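PDB 3BT5: DUF305 domain-containing protein from Deinococcus radiodurans R1, which is of unknown function but folds into a four-helix bundle and belongs to a family grouped with the ferritin-like proteins. Local coordinates for residues R109-H114 with R150-V155; R113-A118 with V143-E148; A32-R37 with E101-Q106; H24-D29 with M84-E89. All blocks are in the same frame, centred on the assembly; numbering follows the deposited sequence.

Contact 1. Residues R109-H114 with R150-V155; sequences RLMIRH and RTMEGV
M152 reaches from 150-155 toward 109-114 and sets its SD 3.4 Å from CG of M111, with M111 CB almost as close, a packing of sulfur against aliphatic carbon in which M152 lies crosswise to the M111 stem. The end of M111 does not follow M152. With CG anti to the backbone N (chi1 -170°) and two further bends, the end of the chain turns away to helix 11-37, where M111 packs on A27 and L30, and the root of the chain is left to meet M152. The M152 methyl is folded over by chi3 (-73°) and ends near both M111 CG and the backbone N of I112.

The two helices are the antiparallel pair 100-122 and 132-158 of a four-helix bundle, their axes 9.8 Å apart here at 155°. M152 also touches L46 and I50 of helix 41-68, placing it in the interior of the bundle.

Purely aliphatic contacts round I112 make up the rest. I112 and M152 run alongside one another, head to tail, I112 CG1 lying 3.7 Å from M152 CB. CD1 of I112 meets the methylene CG of E153 at 3.9 Å, lying across the glutamate stem where the contact gives way to solvent. Alanine in place of I112 would probably strip the M152 stem and the E153 methylene of their apolar partner and open a gap at the outer edge of the interface.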
loop_
_atom_site.group_PDB
_atom_site.type_symbol
_atom_site.label_atom_id
_atom_site.label_comp_id
_atom_site.label_asym_id
_atom_site.label_seq_id
_atom_site.Cartn_x
_atom_site.Cartn_y
_atom_site.Cartn_z
ATOM N N ARG A 109 10.929 2.157 -6.363
ATOM C CA ARG A 109 10.466 3.530 -6.516
ATOM C C ARG A 109 8.941 3.613 -6.412
ATOM O O ARG A 109 8.412 4.517 -5.755
ATOM C CB ARG A 109 10.954 4.123 -7.830
ATOM C CG ARG A 109 12.453 4.293 -7.889
ATOM C CD ARG A 109 12.792 5.080 -9.110
ATOM N NE ARG A 109 12.675 4.254 -10.302
ATOM C CZ ARG A 109 13.721 3.741 -10.951
ATOM N NH1 ARG A 109 13.538 3.001 -12.031
ATOM N NH2 ARG A 109 14.952 3.979 -10.517
ATOM N N LEU A 110 8.238 2.702 -7.069
ATOM C CA LEU A 110 6.789 2.740 -7.044
ATOM C C LEU A 110 6.269 2.430 -5.664
ATOM O O LEU A 110 5.319 3.062 -5.212
ATOM C CB LEU A 110 6.194 1.740 -8.056
ATOM C CG LEU A 110 6.456 2.077 -9.536
ATOM C CD1 LEU A 110 5.994 0.916 -10.392
ATOM C CD2 LEU A 110 5.726 3.386 -9.935
ATOM N N MET A 111 6.864 1.452 -4.985
ATOM C CA MET A 111 6.349 1.114 -3.661
ATOM C C MET A 111 6.658 2.216 -2.652
ATOM O O MET A 111 5.848 2.478 -1.768
ATOM C CB MET A 111 6.902 -0.230 -3.185
ATOM C CG MET A 111 6.204 -0.752 -1.924
ATOM S SD MET A 111 4.526 -1.417 -2.220
ATOM C CE MET A 111 4.959 -2.969 -3.009
ATOM N N ILE A 112 7.810 2.871 -2.778
ATOM C CA ILE A 112 8.070 4.020 -1.916
ATOM C C ILE A 112 7.028 5.120 -2.111
ATOM O O ILE A 112 6.490 5.639 -1.137
ATOM C CB ILE A 112 9.507 4.587 -2.120
ATOM C CG1 ILE A 112 10.550 3.605 -1.567
ATOM C CG2 ILE A 112 9.636 5.995 -1.497
ATOM C CD1 ILE A 112 11.971 3.884 -2.119
ATOM N N ARG A 113 6.728 5.470 -3.361
ATOM C CA ARG A 113 5.771 6.542 -3.598
ATOM C C ARG A 113 4.387 6.134 -3.093
ATOM O O ARG A 113 3.648 6.946 -2.508
ATOM C CB ARG A 113 5.750 6.905 -5.093
ATOM C CG ARG A 113 4.962 8.183 -5.422
ATOM C CD ARG A 113 4.857 8.390 -6.930
ATOM N NE ARG A 113 4.125 7.297 -7.555
ATOM C CZ ARG A 113 4.169 6.960 -8.842
ATOM N NH1 ARG A 113 4.964 7.579 -9.709
ATOM N NH2 ARG A 113 3.437 5.980 -9.255
ATOM N N HIS A 114 4.049 4.876 -3.316
ATOM C CA HIS A 114 2.815 4.297 -2.831
ATOM C C HIS A 114 2.699 4.455 -1.310
ATOM O O HIS A 114 1.679 4.944 -0.783
ATOM C CB HIS A 114 2.804 2.837 -3.269
ATOM C CG HIS A 114 1.762 1.988 -2.642
ATOM N ND1 HIS A 114 1.890 1.481 -1.369
ATOM C CD2 HIS A 114 0.574 1.532 -3.123
ATOM C CE1 HIS A 114 0.827 0.749 -1.086
ATOM N NE2 HIS A 114 0.015 0.761 -2.137
ATOM N N ARG A 150 11.855 3.152 4.792
ATOM C CA ARG A 150 13.265 3.258 5.147
ATOM C C ARG A 150 14.056 2.049 4.617
ATOM O O ARG A 150 15.192 2.185 4.086
ATOM C CB ARG A 150 13.418 3.400 6.661
ATOM C CG ARG A 150 14.828 3.858 7.072
ATOM C CD ARG A 150 15.060 5.346 6.788
ATOM N NE ARG A 150 14.238 6.151 7.676
ATOM C CZ ARG A 150 14.604 6.505 8.906
ATOM N NH1 ARG A 150 15.806 6.156 9.381
ATOM N NH2 ARG A 150 13.775 7.223 9.650
ATOM N N THR A 151 13.499 0.849 4.773
ATOM C CA THR A 151 14.144 -0.335 4.210
ATOM C C THR A 151 14.277 -0.215 2.693
ATOM O O THR A 151 15.350 -0.462 2.132
ATOM C CB THR A 151 13.354 -1.603 4.567
ATOM O OG1 THR A 151 13.314 -1.754 5.999
ATOM C CG2 THR A 151 13.976 -2.858 3.936
ATOM N N MET A 152 13.193 0.159 2.021
ATOM C CA MET A 152 13.257 0.227 0.574
ATOM C C MET A 152 14.277 1.248 0.086
ATOM O O MET A 152 14.955 1.019 -0.916
ATOM C CB MET A 152 11.875 0.532 0.001
ATOM C CG MET A 152 10.929 -0.644 0.181
ATOM S SD MET A 152 9.357 -0.370 -0.692
ATOM C CE MET A 152 8.603 0.859 0.372
ATOM N N GLU A 153 14.388 2.379 0.772
ATOM C CA GLU A 153 15.393 3.378 0.402
ATOM C C GLU A 153 16.801 2.801 0.571
ATOM O O GLU A 153 17.693 3.074 -0.240
ATOM C CB GLU A 153 15.241 4.649 1.237
ATOM C CG GLU A 153 13.962 5.375 0.909
ATOM C CD GLU A 153 13.684 6.554 1.803
ATOM O OE1 GLU A 153 14.113 6.541 2.979
ATOM O OE2 GLU A 153 12.992 7.480 1.332
ATOM N N GLY A 154 17.006 1.999 1.620
ATOM C CA GLY A 154 18.314 1.368 1.835
ATOM C C GLY A 154 18.608 0.369 0.716
ATOM O O GLY A 154 19.736 0.319 0.185
ATOM N N VAL A 155 17.612 -0.448 0.364
ATOM C CA VAL A 155 17.814 -1.442 -0.681
ATOM C C VAL A 155 18.099 -0.759 -2.015
ATOM O O VAL A 155 19.009 -1.159 -2.765
ATOM C CB VAL A 155 16.577 -2.379 -0.819
ATOM C CG1 VAL A 155 16.769 -3.356 -1.983
ATOM C CG2 VAL A 155 16.350 -3.125 0.501
#

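Contact 2. Residues R113-A118 with V143-E148; sequences RHHQGA and VTQRGE
H115 and Q145 are nearly equal in the area they bury here. The amide nitrogen NE2 of Q145 points onto one face of the H115 imidazole, over its centre and 3.0 Å above its plane, with the amide tilted 46° to the ring. Q145 gets there by a bend at chi2, which swings the amide across the gap between the helices. The same Q145 NE2 lies 3.6 Å from CB of A118, one turn further along, and the amide is thus lodged between a ring face and a methyl group.

While Q145 occupies a face, E148 takes an edge. H115 NE2 donates to E148 OE1 at 2.7 Å with an N-H...O angle of 157°, the oxygen lying 12° out of the ring plane and accepting through its anti lone pair. Carboxylate and ring are nearly coplanar, an arrangement that fixes the rotation of the imidazole. The other carboxylate oxygen, OE2, is bonded to S53 OG on helix 41-68, which helps to position the acceptor.

At its remaining nitrogen H115 pairs with H114: the two ND1 atoms are 3.0 Å apart in a hydrogen bond that either could donate. H114 NE2 is bonded in turn to the carbonyl of H23 on helix 11-37. A chain of hydrogen bonds thus links all four long helices, from the H23 carbonyl through H114, H115 and E148 to S53, with a His-carboxylate hydrogen bond inside the antiparallel helix pair of a ferritin-like four-helix bundle.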
loop_
_atom_site.group_PDB
_atom_site.type_symbol
_atom_site.label_atom_id
_atom_site.label_comp_id
_atom_site.label_asym_id
_atom_site.label_seq_id
_atom_site.Cartn_x
_atom_site.Cartn_y
_atom_site.Cartn_z
ATOM N N ARG A 113 6.728 5.470 -3.361
ATOM C CA ARG A 113 5.771 6.542 -3.598
ATOM C C ARG A 113 4.387 6.134 -3.093
ATOM O O ARG A 113 3.648 6.946 -2.508
ATOM C CB ARG A 113 5.750 6.905 -5.093
ATOM C CG ARG A 113 4.962 8.183 -5.422
ATOM C CD ARG A 113 4.857 8.390 -6.930
ATOM N NE ARG A 113 4.125 7.297 -7.555
ATOM C CZ ARG A 113 4.169 6.960 -8.842
ATOM N NH1 ARG A 113 4.964 7.579 -9.709
ATOM N NH2 ARG A 113 3.437 5.980 -9.255
ATOM N N HIS A 114 4.049 4.876 -3.316
ATOM C CA HIS A 114 2.815 4.297 -2.831
ATOM C C HIS A 114 2.699 4.455 -1.310
ATOM O O HIS A 114 1.679 4.944 -0.783
ATOM C CB HIS A 114 2.804 2.837 -3.269
ATOM C CG HIS A 114 1.762 1.988 -2.642
ATOM N ND1 HIS A 114 1.890 1.481 -1.369
ATOM C CD2 HIS A 114 0.574 1.532 -3.123
ATOM C CE1 HIS A 114 0.827 0.749 -1.086
ATOM N NE2 HIS A 114 0.015 0.761 -2.137
ATOM N N HIS A 115 3.754 4.087 -0.590
ATOM C CA HIS A 115 3.723 4.181 0.859
ATOM C C HIS A 115 3.699 5.641 1.338
ATOM O O HIS A 115 3.061 5.952 2.336
ATOM C CB HIS A 115 4.970 3.488 1.430
ATOM C CG HIS A 115 4.850 1.994 1.542
ATOM N ND1 HIS A 115 4.026 1.236 0.722
ATOM C CD2 HIS A 115 5.432 1.124 2.404
ATOM C CE1 HIS A 115 4.100 -0.036 1.093
ATOM N NE2 HIS A 115 4.964 -0.134 2.103
ATOM N N GLN A 116 4.393 6.531 0.641
ATOM C CA GLN A 116 4.318 7.953 0.973
ATOM C C GLN A 116 2.887 8.448 0.837
ATOM O O GLN A 116 2.436 9.243 1.650
ATOM C CB GLN A 116 5.287 8.779 0.110
ATOM C CG GLN A 116 6.741 8.454 0.431
ATOM C CD GLN A 116 7.719 9.027 -0.567
ATOM O OE1 GLN A 116 7.396 9.179 -1.739
ATOM N NE2 GLN A 116 8.946 9.298 -0.115
ATOM N N GLY A 117 2.173 8.002 -0.189
ATOM C CA GLY A 117 0.774 8.422 -0.331
ATOM C C GLY A 117 -0.082 7.874 0.798
ATOM O O GLY A 117 -0.942 8.590 1.332
ATOM N N ALA A 118 0.157 6.622 1.195
ATOM C CA ALA A 118 -0.587 6.031 2.324
ATOM C C ALA A 118 -0.352 6.866 3.589
ATOM O O ALA A 118 -1.300 7.178 4.322
ATOM C CB ALA A 118 -0.204 4.555 2.555
ATOM N N VAL A 143 3.212 3.712 11.043
ATOM C CA VAL A 143 4.447 3.100 11.540
ATOM C C VAL A 143 5.002 2.080 10.532
ATOM O O VAL A 143 6.195 2.071 10.208
ATOM C CB VAL A 143 4.178 2.430 12.922
ATOM C CG1 VAL A 143 5.314 1.492 13.327
ATOM C CG2 VAL A 143 4.023 3.493 13.980
ATOM N N THR A 144 4.127 1.206 10.055
ATOM C CA THR A 144 4.540 0.147 9.161
ATOM C C THR A 144 5.033 0.729 7.829
ATOM O O THR A 144 6.077 0.295 7.290
ATOM C CB THR A 144 3.390 -0.850 8.959
ATOM O OG1 THR A 144 3.098 -1.461 10.226
ATOM C CG2 THR A 144 3.780 -1.927 7.951
ATOM N N GLN A 145 4.314 1.718 7.302
ATOM C CA GLN A 145 4.691 2.299 6.000
ATOM C C GLN A 145 6.055 2.948 6.141
ATOM O O GLN A 145 6.881 2.832 5.236
ATOM C CB GLN A 145 3.746 3.435 5.553
ATOM C CG GLN A 145 2.314 3.168 5.323
ATOM C CD GLN A 145 2.148 1.966 4.538
ATOM O OE1 GLN A 145 1.879 0.900 5.091
ATOM N NE2 GLN A 145 2.324 2.083 3.214
ATOM N N ARG A 146 6.258 3.681 7.233
ATOM C CA ARG A 146 7.506 4.401 7.399
ATOM C C ARG A 146 8.680 3.434 7.574
ATOM O O ARG A 146 9.761 3.695 7.054
ATOM C CB ARG A 146 7.408 5.413 8.553
ATOM C CG ARG A 146 6.598 6.667 8.197
ATOM C CD ARG A 146 6.484 7.669 9.366
ATOM N NE ARG A 146 5.949 8.959 8.917
ATOM C CZ ARG A 146 5.452 9.896 9.729
ATOM N NH1 ARG A 146 5.371 9.665 11.026
ATOM N NH2 ARG A 146 4.992 11.032 9.235
ATOM N N GLY A 147 8.470 2.330 8.293
ATOM C CA GLY A 147 9.524 1.321 8.401
ATOM C C GLY A 147 9.878 0.763 7.029
ATOM O O GLY A 147 11.050 0.636 6.676
ATOM N N GLU A 148 8.860 0.418 6.245
ATOM C CA GLU A 148 9.114 -0.178 4.933
ATOM C C GLU A 148 9.768 0.814 3.962
ATOM O O GLU A 148 10.627 0.425 3.169
ATOM C CB GLU A 148 7.825 -0.769 4.364
ATOM C CG GLU A 148 7.399 -1.993 5.184
ATOM C CD GLU A 148 6.094 -2.638 4.738
ATOM O OE1 GLU A 148 5.361 -2.093 3.869
ATOM O OE2 GLU A 148 5.806 -3.738 5.278
#

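Contact 3. Residues A32-R37 with E101-Q106; sequences APMLER and EQAERQ
M34 lays its sulfur and methyl over the backbone of 101-106. M34 SD rests 3.9 Å from CA of E104, about as near as it comes to that residue's CG, while M34 CE continues to the preceding residue and stops 3.7 Å from the carbonyl oxygen of A103. Bends at chi2 and chi3 (-60° and 98°) curl the thioether round to reach across, since the side chain does not set out pointing at the other helix. Replaced by a serine, M34 would lose the thioether reach, and the backbone at A103 and E104 would probably be left without its apolar cover.

R37 makes the second approach, its NH1 lying 3.6 Å from the methyl CB of A103. The polar work of that guanidinium nitrogen is done elsewhere, on the carbonyls of L95 and L98, so the alanine meets a group already held. E104 likewise uses OE2 on S38 OG, just beyond the end of 32-37.

The axes are 10.5 Å apart and cross at 149°, joining the last turns of helix 11-37, kinked at P33, to the first turns of helix 100-122. M34 also packs on V43 and A47 of helix 41-68 and on F107, at one end of the bundle where helices 11-37, 41-68 and 100-122 pack together.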
loop_
_atom_site.group_PDB
_atom_site.type_symbol
_atom_site.label_atom_id
_atom_site.label_comp_id
_atom_site.label_asym_id
_atom_site.label_seq_id
_atom_site.Cartn_x
_atom_site.Cartn_y
_atom_site.Cartn_z
ATOM N N ALA A 32 3.850 -8.995 -6.793
ATOM C CA ALA A 32 3.726 -10.241 -7.553
ATOM C C ALA A 32 4.804 -10.411 -8.650
ATOM O O ALA A 32 5.469 -11.460 -8.708
ATOM C CB ALA A 32 2.318 -10.387 -8.132
ATOM N N PRO A 33 4.994 -9.400 -9.521
ATOM C CA PRO A 33 6.045 -9.577 -10.539
ATOM C C PRO A 33 7.465 -9.730 -9.983
ATOM O O PRO A 33 8.317 -10.342 -10.634
ATOM C CB PRO A 33 5.908 -8.321 -11.422
ATOM C CG PRO A 33 5.029 -7.395 -10.684
ATOM C CD PRO A 33 4.229 -8.147 -9.699
ATOM N N MET A 34 7.739 -9.212 -8.790
ATOM C CA MET A 34 9.069 -9.441 -8.188
ATOM C C MET A 34 9.254 -10.890 -7.791
ATOM O O MET A 34 10.336 -11.466 -7.969
ATOM C CB MET A 34 9.301 -8.551 -6.967
ATOM C CG MET A 34 9.392 -7.076 -7.306
ATOM S SD MET A 34 10.759 -6.681 -8.466
ATOM C CE MET A 34 9.870 -6.599 -10.045
ATOM N N LEU A 35 8.213 -11.480 -7.225
ATOM C CA LEU A 35 8.305 -12.886 -6.831
ATOM C C LEU A 35 8.379 -13.766 -8.074
ATOM O O LEU A 35 9.018 -14.824 -8.058
ATOM C CB LEU A 35 7.138 -13.274 -5.926
ATOM C CG LEU A 35 7.195 -12.458 -4.634
ATOM C CD1 LEU A 35 5.901 -12.562 -3.844
ATOM C CD2 LEU A 35 8.414 -12.904 -3.822
ATOM N N GLU A 36 7.773 -13.319 -9.169
ATOM C CA GLU A 36 7.814 -14.068 -10.428
ATOM C C GLU A 36 9.152 -13.946 -11.152
ATOM O O GLU A 36 9.646 -14.935 -11.713
ATOM C CB GLU A 36 6.675 -13.609 -11.351
ATOM C CG GLU A 36 6.675 -14.250 -12.741
ATOM C CD GLU A 36 6.393 -15.739 -12.698
ATOM O OE1 GLU A 36 5.804 -16.205 -11.696
ATOM O OE2 GLU A 36 6.756 -16.442 -13.669
ATOM N N ARG A 37 9.754 -12.754 -11.124
ATOM C CA ARG A 37 10.893 -12.432 -12.005
ATOM C C ARG A 37 12.263 -12.185 -11.372
ATOM O O ARG A 37 13.298 -12.414 -12.008
ATOM C CB ARG A 37 10.550 -11.182 -12.836
ATOM C CG ARG A 37 9.327 -11.314 -13.698
ATOM C CD ARG A 37 9.137 -10.036 -14.561
ATOM N NE ARG A 37 10.172 -9.930 -15.611
ATOM C CZ ARG A 37 10.657 -8.799 -16.127
ATOM N NH1 ARG A 37 10.252 -7.594 -15.703
ATOM N NH2 ARG A 37 11.579 -8.875 -17.074
ATOM N N GLU A 101 16.492 -5.929 -14.001
ATOM C CA GLU A 101 17.186 -4.998 -13.121
ATOM C C GLU A 101 16.478 -3.647 -13.053
ATOM O O GLU A 101 16.394 -3.036 -11.979
ATOM C CB GLU A 101 18.644 -4.844 -13.551
ATOM C CG GLU A 101 19.158 -6.065 -14.318
ATOM C CD GLU A 101 18.647 -6.127 -15.772
ATOM O OE1 GLU A 101 18.694 -5.098 -16.478
ATOM O OE2 GLU A 101 18.205 -7.204 -16.213
ATOM N N GLN A 102 15.921 -3.197 -14.179
ATOM C CA GLN A 102 15.145 -1.961 -14.195
ATOM C C GLN A 102 13.811 -2.172 -13.473
ATOM O O GLN A 102 13.354 -1.283 -12.752
ATOM C CB GLN A 102 14.890 -1.515 -15.629
ATOM C CG GLN A 102 16.145 -1.074 -16.369
ATOM C CD GLN A 102 15.864 -0.740 -17.820
ATOM O OE1 GLN A 102 14.824 -0.153 -18.151
ATOM N NE2 GLN A 102 16.795 -1.109 -18.703
ATOM N N ALA A 103 13.189 -3.340 -13.647
ATOM C CA ALA A 103 11.931 -3.648 -12.959
ATOM C C ALA A 103 12.113 -3.671 -11.448
ATOM O O ALA A 103 11.238 -3.216 -10.708
ATOM C CB ALA A 103 11.375 -4.969 -13.451
ATOM N N GLU A 104 13.252 -4.182 -10.977
ATOM C CA GLU A 104 13.510 -4.168 -9.536
ATOM C C GLU A 104 13.600 -2.757 -8.972
ATOM O O GLU A 104 13.044 -2.473 -7.889
ATOM C CB GLU A 104 14.811 -4.923 -9.234
ATOM C CG GLU A 104 14.657 -6.420 -9.469
ATOM C CD GLU A 104 15.974 -7.144 -9.623
ATOM O OE1 GLU A 104 17.014 -6.482 -9.845
ATOM O OE2 GLU A 104 15.942 -8.382 -9.550
ATOM N N ARG A 105 14.317 -1.872 -9.666
ATOM C CA ARG A 105 14.408 -0.489 -9.212
ATOM C C ARG A 105 13.061 0.202 -9.283
ATOM O O ARG A 105 12.719 0.972 -8.381
ATOM C CB ARG A 105 15.461 0.283 -10.007
ATOM C CG ARG A 105 16.850 -0.211 -9.672
ATOM C CD ARG A 105 17.929 0.600 -10.387
ATOM N NE ARG A 105 17.915 2.006 -9.984
ATOM C CZ ARG A 105 18.516 2.488 -8.896
ATOM N NH1 ARG A 105 19.180 1.677 -8.079
ATOM N NH2 ARG A 105 18.443 3.786 -8.617
ATOM N N GLN A 106 12.314 -0.029 -10.366
ATOM C CA GLN A 106 10.978 0.551 -10.495
ATOM C C GLN A 106 10.066 0.055 -9.371
ATOM O O GLN A 106 9.275 0.819 -8.830
ATOM C CB GLN A 106 10.381 0.177 -11.857
ATOM C CG GLN A 106 10.656 1.139 -12.949
ATOM C CD GLN A 106 10.080 2.518 -12.640
ATOM O OE1 GLN A 106 10.806 3.380 -12.203
ATOM N NE2 GLN A 106 8.758 2.713 -12.854
#

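Contact 4. Residues H24-D29 with M84-E89; sequences HAQALD and MGMASE
Both ends of the Q26 amide bind the backbone of A87. The A87 N-H is taken up by Q26 OE1 at 2.8 Å with an N-H...O angle of 153°, and Q26 NE2 gives a hydrogen to A87 O at 2.9 Å and 151°. Neither partner is exactly in plane: the A87 nitrogen is tilted 22° from the carbonyl plane of the glutamine, and the return bond is moderately tilted too. With CG anti to the backbone N and no bend beyond it, the extended chain carries the amide from helix 11-37 across to the loop.

M86 packs alongside. M86 CB is 3.3 Å from Q26 OE1, and M86 CE, turned back by chi3, lies 3.9 Å from Q26 CB, flanking the extended glutamine stem.

The rest of the loop has its own partners. G85 ends helix 78-83 in a Schellman motif with positive phi, the M84 carbonyl accepts from H23 NE2, and S88 caps a backbone N of helix 89-97 with its OG, while its own N is bonded to E91 OE1. A87 therefore lies in the extended link between two helix ends, outside regular helix, where intrahelical partners are not expected. One glutamine supplies both an acceptor and a donor, much as a neighbouring strand would: the N-H and C=O of A87, from two successive peptide groups, are both satisfied by one side chain, and the pairing fixes the orientation of the amide.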
loop_
_atom_site.group_PDB
_atom_site.type_symbol
_atom_site.label_atom_id
_atom_site.label_comp_id
_atom_site.label_asym_id
_atom_site.label_seq_id
_atom_site.Cartn_x
_atom_site.Cartn_y
_atom_site.Cartn_z
ATOM N N HIS A 24 -3.912 -0.502 -0.230
ATOM C CA HIS A 24 -3.104 -1.634 0.187
ATOM C C HIS A 24 -3.143 -2.750 -0.844
ATOM O O HIS A 24 -2.117 -3.435 -1.068
ATOM C CB HIS A 24 -3.629 -2.179 1.511
ATOM C CG HIS A 24 -3.026 -1.546 2.730
ATOM N ND1 HIS A 24 -2.800 -0.188 2.860
ATOM C CD2 HIS A 24 -2.627 -2.112 3.897
ATOM C CE1 HIS A 24 -2.268 0.046 4.052
ATOM N NE2 HIS A 24 -2.163 -1.102 4.701
ATOM N N ALA A 25 -4.306 -3.001 -1.437
ATOM C CA ALA A 25 -4.399 -4.098 -2.388
ATOM C C ALA A 25 -3.387 -3.943 -3.513
ATOM O O ALA A 25 -2.859 -4.945 -4.037
ATOM C CB ALA A 25 -5.791 -4.215 -2.960
ATOM N N GLN A 26 -3.106 -2.699 -3.909
ATOM C CA GLN A 26 -2.177 -2.518 -5.020
ATOM C C GLN A 26 -0.752 -2.972 -4.659
ATOM O O GLN A 26 0.020 -3.374 -5.540
ATOM C CB GLN A 26 -2.131 -1.086 -5.529
ATOM C CG GLN A 26 -1.279 -1.004 -6.797
ATOM C CD GLN A 26 -1.139 0.394 -7.309
ATOM O OE1 GLN A 26 -0.528 1.241 -6.663
ATOM N NE2 GLN A 26 -1.639 0.618 -8.493
ATOM N N ALA A 27 -0.393 -2.889 -3.386
ATOM C CA ALA A 27 0.940 -3.339 -2.978
ATOM C C ALA A 27 1.144 -4.801 -3.398
ATOM O O ALA A 27 2.244 -5.228 -3.740
ATOM C CB ALA A 27 1.150 -3.149 -1.449
ATOM N N LEU A 28 0.068 -5.583 -3.344
ATOM C CA LEU A 28 0.124 -6.979 -3.763
ATOM C C LEU A 28 0.390 -7.114 -5.277
ATOM O O LEU A 28 1.156 -7.992 -5.692
ATOM C CB LEU A 28 -1.163 -7.696 -3.348
ATOM C CG LEU A 28 -1.359 -8.199 -1.910
ATOM C CD1 LEU A 28 -0.597 -7.473 -0.816
ATOM C CD2 LEU A 28 -2.847 -8.365 -1.534
ATOM N N ASP A 29 -0.212 -6.230 -6.078
ATOM C CA ASP A 29 -0.026 -6.210 -7.536
ATOM C C ASP A 29 1.419 -5.821 -7.876
ATOM O O ASP A 29 1.957 -6.251 -8.890
ATOM C CB ASP A 29 -0.938 -5.159 -8.204
ATOM C CG ASP A 29 -2.411 -5.507 -8.148
ATOM O OD1 ASP A 29 -2.735 -6.693 -8.027
ATOM O OD2 ASP A 29 -3.240 -4.566 -8.235
ATOM N N MET A 84 -2.978 9.656 -4.850
ATOM C CA MET A 84 -2.758 8.817 -3.702
ATOM C C MET A 84 -1.407 8.111 -3.732
ATOM O O MET A 84 -1.090 7.403 -2.781
ATOM C CB MET A 84 -3.873 7.782 -3.560
ATOM C CG MET A 84 -5.266 8.365 -3.309
ATOM S SD MET A 84 -6.424 6.995 -3.373
ATOM C CE MET A 84 -7.987 7.786 -3.048
ATOM N N GLY A 85 -0.600 8.331 -4.767
ATOM C CA GLY A 85 0.695 7.654 -4.872
ATOM C C GLY A 85 0.612 6.254 -5.444
ATOM O O GLY A 85 1.651 5.571 -5.504
ATOM N N MET A 86 -0.596 5.818 -5.842
ATOM C CA MET A 86 -0.725 4.510 -6.492
ATOM C C MET A 86 -0.051 4.499 -7.864
ATOM O O MET A 86 0.055 5.533 -8.516
ATOM C CB MET A 86 -2.178 4.100 -6.602
ATOM C CG MET A 86 -2.802 3.955 -5.219
ATOM S SD MET A 86 -4.561 3.617 -5.206
ATOM C CE MET A 86 -4.535 1.952 -5.801
ATOM N N ALA A 87 0.447 3.335 -8.279
ATOM C CA ALA A 87 1.061 3.189 -9.585
ATOM C C ALA A 87 -0.005 3.184 -10.671
ATOM O O ALA A 87 -1.110 2.656 -10.465
ATOM C CB ALA A 87 1.851 1.874 -9.621
ATOM N N SER A 88 0.328 3.739 -11.847
ATOM C CA SER A 88 -0.625 3.689 -12.930
ATOM C C SER A 88 -0.672 2.268 -13.511
ATOM O O SER A 88 0.202 1.416 -13.283
ATOM C CB SER A 88 -0.232 4.685 -14.011
ATOM O OG SER A 88 0.945 4.214 -14.651
ATOM N N GLU A 89 -1.678 2.047 -14.336
ATOM C CA GLU A 89 -1.777 0.837 -15.105
ATOM C C GLU A 89 -0.464 0.500 -15.851
ATOM O O GLU A 89 0.048 -0.634 -15.795
ATOM C CB GLU A 89 -2.966 1.023 -16.068
ATOM C CG GLU A 89 -3.305 -0.127 -16.950
ATOM C CD GLU A 89 -4.684 0.065 -17.604
ATOM O OE1 GLU A 89 -5.666 -0.554 -17.149
ATOM O OE2 GLU A 89 -4.786 0.881 -18.532
#

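From the N terminus, helix 11-37 opens two loops: contact 4 starts at 24-29 and contact 3 at 32-37. Contact 4 closes first, at 84-89, and contact 3 at 101-106, so the two cross. Both tie helix 11-37 to what follows helix 41-68, contact 4 to the connection and contact 3 to helix 100-122. Only then do contacts 1 and 2 open, sharing R113 and H114. Contact 2 nests within contact 1, pairing helix 100-122 with helix 132-158 as a hairpin, and M152 touches H115 between them. M111 against A27 and H114 against G85 join this hairpin to contact 4, whereas contacts 2 and 3 stay about 7 Å apart at their nearest atoms.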